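PDB 3SHP: putative acetyltransferase Sthe_0691 from Sphaerobacter thermophilus, which is probably an N-acetyltransferase of the GNAT family, expected to move an acetyl group from acetyl-CoA to a substrate not yet identified. Local coordinates for residues 49-63 with 73-85. Sequence-based numbering, arbitrary orientation. Where two conformers were deposited one is given.
Sequences KLQGDPWDARWHLLA and VGSCRIEFGKQTA. With SRT (S,R meso-tartaric acid), chain C.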
loop_
_atom_site.group_PDB
_atom_site.type_symbol
_atom_site.label_atom_id
_atom_site.label_comp_id
_atom_site.label_asym_id
_atom_site.label_seq_id
_atom_site.Cartn_x
_atom_site.Cartn_y
_atom_site.Cartn_z
ATOM N N LYS A 49 -4.234 25.803 28.089
ATOM C CA LYS A 49 -2.998 26.306 28.699
ATOM C C LYS A 49 -2.225 25.219 29.474
ATOM O O LYS A 49 -0.992 25.245 29.522
ATOM C CB LYS A 49 -3.269 27.555 29.559
ATOM C CG LYS A 49 -3.935 27.286 30.928
ATOM C CD LYS A 49 -4.302 28.604 31.661
ATOM C CE LYS A 49 -4.926 28.332 33.042
ATOM N NZ LYS A 49 -5.369 29.569 33.768
ATOM N N LEU A 50 -2.949 24.252 30.045
ATOM C CA LEU A 50 -2.318 23.152 30.773
ATOM C C LEU A 50 -1.278 22.388 29.950
ATOM O O LEU A 50 -0.318 21.872 30.506
ATOM C CB LEU A 50 -3.366 22.181 31.305
ATOM C CG LEU A 50 -4.376 22.718 32.318
ATOM C CD1 LEU A 50 -5.403 21.634 32.597
ATOM C CD2 LEU A 50 -3.693 23.183 33.620
ATOM N N GLN A 51 -1.471 22.337 28.633
ATOM C CA GLN A 51 -0.553 21.633 27.744
ATOM C C GLN A 51 0.682 22.486 27.406
ATOM O O GLN A 51 1.758 21.946 27.132
ATOM C CB GLN A 51 -1.266 21.218 26.455
ATOM C CG GLN A 51 -0.562 20.104 25.660
ATOM C CD GLN A 51 -0.589 18.770 26.387
ATOM O OE1 GLN A 51 -1.565 18.433 27.058
ATOM N NE2 GLN A 51 0.493 18.016 26.271
ATOM N N GLY A 52 0.520 23.809 27.429
ATOM C CA GLY A 52 1.583 24.727 27.044
ATOM C C GLY A 52 1.898 24.716 25.555
ATOM O O GLY A 52 1.160 24.134 24.757
ATOM N N ASP A 53 3.016 25.343 25.189
ATOM C CA ASP A 53 3.473 25.438 23.793
ATOM C C ASP A 53 4.162 24.153 23.275
ATOM O O ASP A 53 4.864 23.468 24.032
ATOM C CB ASP A 53 4.396 26.654 23.639
ATOM C CG ASP A 53 3.669 27.977 23.914
ATOM O OD1 ASP A 53 2.416 28.024 23.763
ATOM O OD2 ASP A 53 4.339 28.968 24.284
ATOM N N PRO A 54 3.943 23.814 21.988
ATOM C CA PRO A 54 4.580 22.627 21.384
ATOM C C PRO A 54 6.127 22.647 21.389
ATOM O O PRO A 54 6.753 21.600 21.539
ATOM C CB PRO A 54 4.021 22.600 19.952
ATOM C CG PRO A 54 3.213 23.886 19.782
ATOM C CD PRO A 54 2.846 24.340 21.152
ATOM N N TRP A 55 6.727 23.827 21.240
ATOM C CA TRP A 55 8.179 23.974 21.359
ATOM C C TRP A 55 8.664 23.492 22.721
ATOM O O TRP A 55 9.778 22.970 22.833
ATOM C CB TRP A 55 8.592 25.438 21.134
ATOM C CG TRP A 55 10.099 25.723 21.173
ATOM C CD1 TRP A 55 10.825 26.181 22.250
ATOM C CD2 TRP A 55 11.042 25.603 20.083
ATOM N NE1 TRP A 55 12.150 26.347 21.900
ATOM C CE2 TRP A 55 12.314 25.999 20.581
ATOM C CE3 TRP A 55 10.940 25.194 18.739
ATOM C CZ2 TRP A 55 13.480 25.992 19.776
ATOM C CZ3 TRP A 55 12.106 25.188 17.939
ATOM C CH2 TRP A 55 13.353 25.586 18.465
ATOM N N ASP A 56 7.817 23.639 23.744
ATOM C CA ASP A 56 8.181 23.280 25.121
ATOM C C ASP A 56 7.799 21.858 25.550
ATOM O O ASP A 56 8.114 21.436 26.668
ATOM C CB ASP A 56 7.572 24.284 26.091
ATOM C CG ASP A 56 8.011 25.700 25.797
ATOM O OD1 ASP A 56 9.200 25.887 25.461
ATOM O OD2 ASP A 56 7.166 26.619 25.892
ATOM N N ALA A 57 7.118 21.129 24.676
ATOM C CA ALA A 57 6.756 19.747 24.956
ATOM C C ALA A 57 8.022 18.884 25.105
ATOM O O ALA A 57 9.033 19.113 24.417
ATOM C CB ALA A 57 5.863 19.216 23.862
ATOM N N ARG A 58 7.980 17.917 26.019
ATOM C CA ARG A 58 9.122 17.032 26.230
ATOM C C ARG A 58 8.655 15.575 26.180
ATOM O O ARG A 58 7.778 15.182 26.935
ATOM C CB ARG A 58 9.864 17.351 27.547
ATOM C CG ARG A 58 10.615 18.726 27.574
ATOM C CD ARG A 58 11.741 18.804 26.494
ATOM N NE ARG A 58 12.459 20.085 26.465
ATOM C CZ ARG A 58 12.261 21.064 25.566
ATOM N NH1 ARG A 58 11.349 20.955 24.583
ATOM N NH2 ARG A 58 12.983 22.177 25.651
ATOM N N TRP A 59 9.240 14.803 25.270
ATOM C CA TRP A 59 8.908 13.398 25.108
ATOM C C TRP A 59 9.995 12.526 25.690
ATOM O O TRP A 59 11.197 12.829 25.586
ATOM C CB TRP A 59 8.760 13.027 23.643
ATOM C CG TRP A 59 7.615 13.657 22.925
ATOM C CD1 TRP A 59 7.491 14.980 22.549
ATOM C CD2 TRP A 59 6.463 12.988 22.417
ATOM N NE1 TRP A 59 6.315 15.162 21.859
ATOM C CE2 TRP A 59 5.671 13.955 21.758
ATOM C CE3 TRP A 59 6.011 11.671 22.469
ATOM C CZ2 TRP A 59 4.458 13.635 21.156
ATOM C CZ3 TRP A 59 4.808 11.353 21.871
ATOM C CH2 TRP A 59 4.048 12.329 21.218
ATOM N N HIS A 60 9.578 11.428 26.294
ATOM C CA HIS A 60 10.533 10.507 26.890
ATOM C C HIS A 60 10.124 9.089 26.630
ATOM O O HIS A 60 8.943 8.801 26.364
ATOM C CB HIS A 60 10.673 10.788 28.384
ATOM C CG HIS A 60 11.219 12.153 28.667
ATOM N ND1 HIS A 60 12.554 12.466 28.513
ATOM C CD2 HIS A 60 10.599 13.308 29.034
ATOM C CE1 HIS A 60 12.739 13.749 28.798
ATOM N NE2 HIS A 60 11.568 14.281 29.121
ATOM N N LEU A 61 11.112 8.214 26.684
ATOM C CA LEU A 61 10.883 6.798 26.537
ATOM C C LEU A 61 11.558 6.036 27.657
ATOM O O LEU A 61 12.760 6.196 27.863
ATOM C CB LEU A 61 11.497 6.344 25.232
ATOM C CG LEU A 61 10.614 6.355 24.016
ATOM C CD1 LEU A 61 11.504 5.951 22.809
ATOM C CD2 LEU A 61 9.451 5.402 24.217
ATOM N N LEU A 62 10.786 5.206 28.357
ATOM C CA LEU A 62 11.314 4.329 29.363
ATOM C C LEU A 62 11.230 2.896 28.847
ATOM O O LEU A 62 10.187 2.486 28.317
ATOM C CB LEU A 62 10.519 4.464 30.664
ATOM C CG LEU A 62 10.511 5.834 31.367
ATOM C CD1 LEU A 62 9.675 5.770 32.627
ATOM C CD2 LEU A 62 11.943 6.300 31.707
ATOM N N ALA A 63 12.320 2.147 28.974
ATOM C CA ALA A 63 12.288 0.726 28.705
ATOM C C ALA A 63 11.709 0.001 29.894
ATOM O O ALA A 63 11.995 0.350 31.054
ATOM C CB ALA A 63 13.690 0.227 28.457
ATOM N N VAL A 73 11.061 -5.894 27.654
ATOM C CA VAL A 73 9.772 -6.504 27.384
ATOM C C VAL A 73 8.704 -5.478 26.968
ATOM O O VAL A 73 7.580 -5.843 26.565
ATOM C CB VAL A 73 9.283 -7.359 28.581
ATOM C CG1 VAL A 73 10.296 -8.462 28.898
ATOM C CG2 VAL A 73 8.995 -6.467 29.830
ATOM N N GLY A 74 9.046 -4.196 27.046
ATOM C CA GLY A 74 8.144 -3.189 26.570
ATOM C C GLY A 74 8.722 -1.818 26.746
ATOM O O GLY A 74 9.893 -1.671 27.119
ATOM N N SER A 75 7.899 -0.809 26.485
ATOM C CA SER A 75 8.314 0.568 26.612
ATOM C C SER A 75 7.148 1.376 27.142
ATOM O O SER A 75 5.984 0.993 27.005
ATOM C CB SER A 75 8.745 1.119 25.251
ATOM O OG SER A 75 7.644 1.125 24.373
ATOM N N CYS A 76 7.465 2.486 27.778
ATOM C CA CYS A 76 6.438 3.390 28.225
ATOM C C CYS A 76 6.743 4.718 27.563
ATOM O O CYS A 76 7.797 5.330 27.829
ATOM C CB CYS A 76 6.454 3.505 29.750
ATOM S SG CYS A 76 5.263 4.736 30.330
ATOM N N ARG A 77 5.842 5.171 26.700
ATOM C CA ARG A 77 6.047 6.460 26.053
ATOM C C ARG A 77 5.360 7.586 26.815
ATOM O O ARG A 77 4.164 7.538 27.074
ATOM C CB ARG A 77 5.586 6.446 24.602
ATOM C CG ARG A 77 6.091 7.681 23.882
ATOM C CD ARG A 77 5.635 7.767 22.432
ATOM N NE ARG A 77 6.206 6.744 21.565
ATOM C CZ ARG A 77 7.384 6.845 20.943
ATOM N NH1 ARG A 77 8.163 7.926 21.109
ATOM N NH2 ARG A 77 7.783 5.854 20.139
ATOM N N ILE A 78 6.128 8.597 27.189
ATOM C CA ILE A 78 5.582 9.670 27.967
ATOM C C ILE A 78 5.717 10.998 27.223
ATOM O O ILE A 78 6.777 11.291 26.651
ATOM C CB ILE A 78 6.312 9.798 29.331
ATOM C CG1 ILE A 78 6.293 8.461 30.099
ATOM C CG2 ILE A 78 5.678 10.915 30.157
ATOM C CD1 ILE A 78 7.300 8.418 31.262
ATOM N N GLU A 79 4.661 11.814 27.270
ATOM C CA GLU A 79 4.700 13.156 26.679
ATOM C C GLU A 79 4.326 14.195 27.742
ATOM O O GLU A 79 3.217 14.161 28.281
ATOM C CB GLU A 79 3.773 13.219 25.443
ATOM C CG GLU A 79 3.530 14.616 24.898
ATOM C CD GLU A 79 2.179 14.789 24.188
ATOM O OE1 GLU A 79 1.273 13.918 24.313
ATOM O OE2 GLU A 79 2.028 15.828 23.508
ATOM N N PHE A 80 5.257 15.077 28.080
ATOM C CA PHE A 80 4.954 16.149 29.024
ATOM C C PHE A 80 4.498 17.384 28.276
ATOM O O PHE A 80 5.047 17.721 27.214
ATOM C CB PHE A 80 6.156 16.541 29.907
ATOM C CG PHE A 80 6.565 15.483 30.893
ATOM C CD1 PHE A 80 7.766 14.798 30.732
ATOM C CD2 PHE A 80 5.752 15.165 31.976
ATOM C CE1 PHE A 80 8.153 13.810 31.622
ATOM C CE2 PHE A 80 6.134 14.160 32.888
ATOM C CZ PHE A 80 7.335 13.484 32.705
ATOM N N GLY A 81 3.491 18.047 28.823
ATOM C CA GLY A 81 3.210 19.424 28.460
ATOM C C GLY A 81 3.660 20.311 29.620
ATOM O O GLY A 81 4.514 19.927 30.415
ATOM N N LYS A 82 3.075 21.490 29.758
ATOM C CA LYS A 82 3.472 22.363 30.853
ATOM C C LYS A 82 3.127 21.768 32.216
ATOM O O LYS A 82 3.988 21.679 33.086
ATOM C CB LYS A 82 2.860 23.753 30.692
ATOM C CG LYS A 82 3.347 24.768 31.707
ATOM C CD LYS A 82 2.890 26.172 31.322
ATOM C CE LYS A 82 1.347 26.295 31.226
ATOM N NZ LYS A 82 0.858 27.530 30.474
ATOM N N GLN A 83 1.880 21.361 32.396
ATOM C CA GLN A 83 1.449 20.804 33.659
ATOM C C GLN A 83 0.809 19.428 33.507
ATOM O O GLN A 83 0.048 18.998 34.381
ATOM C CB GLN A 83 0.473 21.781 34.294
ATOM C CG GLN A 83 1.209 22.854 35.106
ATOM C CD GLN A 83 0.506 24.177 35.119
ATOM O OE1 GLN A 83 -0.372 24.457 34.291
ATOM N NE2 GLN A 83 0.905 25.029 36.048
ATOM N N THR A 84 1.103 18.757 32.388
ATOM C CA THR A 84 0.453 17.491 32.046
ATOM C C THR A 84 1.463 16.405 31.755
ATOM O O THR A 84 2.579 16.690 31.315
ATOM C CB THR A 84 -0.455 17.628 30.808
ATOM O OG1 THR A 84 0.341 17.970 29.668
ATOM C CG2 THR A 84 -1.526 18.718 31.022
ATOM N N ALA A 85 1.075 15.160 32.016
ATOM C CA ALA A 85 1.842 14.016 31.567
ATOM C C ALA A 85 0.872 13.025 30.950
ATOM O O ALA A 85 -0.146 12.696 31.562
ATOM C CB ALA A 85 2.560 13.377 32.718
HETATM O O1 SRT C . 11.771 16.110 21.356
HETATM O O11 SRT C . 11.628 15.702 23.488
HETATM C C1 SRT C . 11.882 15.312 22.316
HETATM C C2 SRT C . 12.311 13.872 22.014
HETATM O O2 SRT C . 11.987 12.959 23.078
HETATM C C3 SRT C . 13.814 13.691 21.778
HETATM O O3 SRT C . 14.448 14.942 21.503
HETATM C C4 SRT C . 14.086 12.681 20.677
HETATM O O4 SRT C . 13.731 12.920 19.493
HETATM O O41 SRT C . 14.679 11.620 20.982
HETATM O O HOH W 1 0.856 15.800 28.180
HETATM O O HOH W 2 3.039 18.354 25.021
HETATM O O HOH W 3 7.490 19.879 28.897
HETATM O O HOH W 4 8.918 9.667 23.376
#
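R58, H60 and L62 pair with F80, I78 and C76 through six backbone hydrogen bonds, two to each pair, zipping strands 58-63 and 73-80 into an antiparallel hairpin. Its straightest rungs run from I78 N to H60 O and from L62 N to C76 O, both at 175°. Beyond the strand end, the turn 81-83 grips the chain around L50: Q83 N donates to L50 O at 2.9 Å, and weaker bonds join K82 N to Q51 O and K82 NZ to K49 O. The Q51 amide reaches E79 through two waters: NE2 donates to both, one passing on to E79 O, the other to E79 OE2 and F80 O.

W59 and E79 carry the side-chain contact on one face of the sheet. E79 runs alongside the indole because chi1 (169°) turns CG away from the backbone N; its CB sits 4.0 Å from the centroid of the six-membered ring. The carboxylate stacks at 18° to the ring. R77 CD meets the indole edge instead, 3.7 Å from W59 CZ3. A serine in place of W59 would probably strip the aliphatic part of E79 of its cover and leave R77 CD without that edge to pack on. On the side turned away from strand 73-80, W59 N and O both bond to the tartaric acid, N donating to O11 and O accepting from O2 at 2.6 Å; D97 of a second subunit binds it too.

On the other face H60 CD2 touches the F80 rim at 3.6 Å, and L62 CD1 meets I78 CD1.

L62, I78 and F80 rest on helix 98-116, while F35 meets W59 edge-to-face and R149 of a third subunit forms a salt bridge with E79 OE1. In the mixed sheet, strand 14-18 flanks this hairpin beside 58-66 and strand 84-91 beside 72-80.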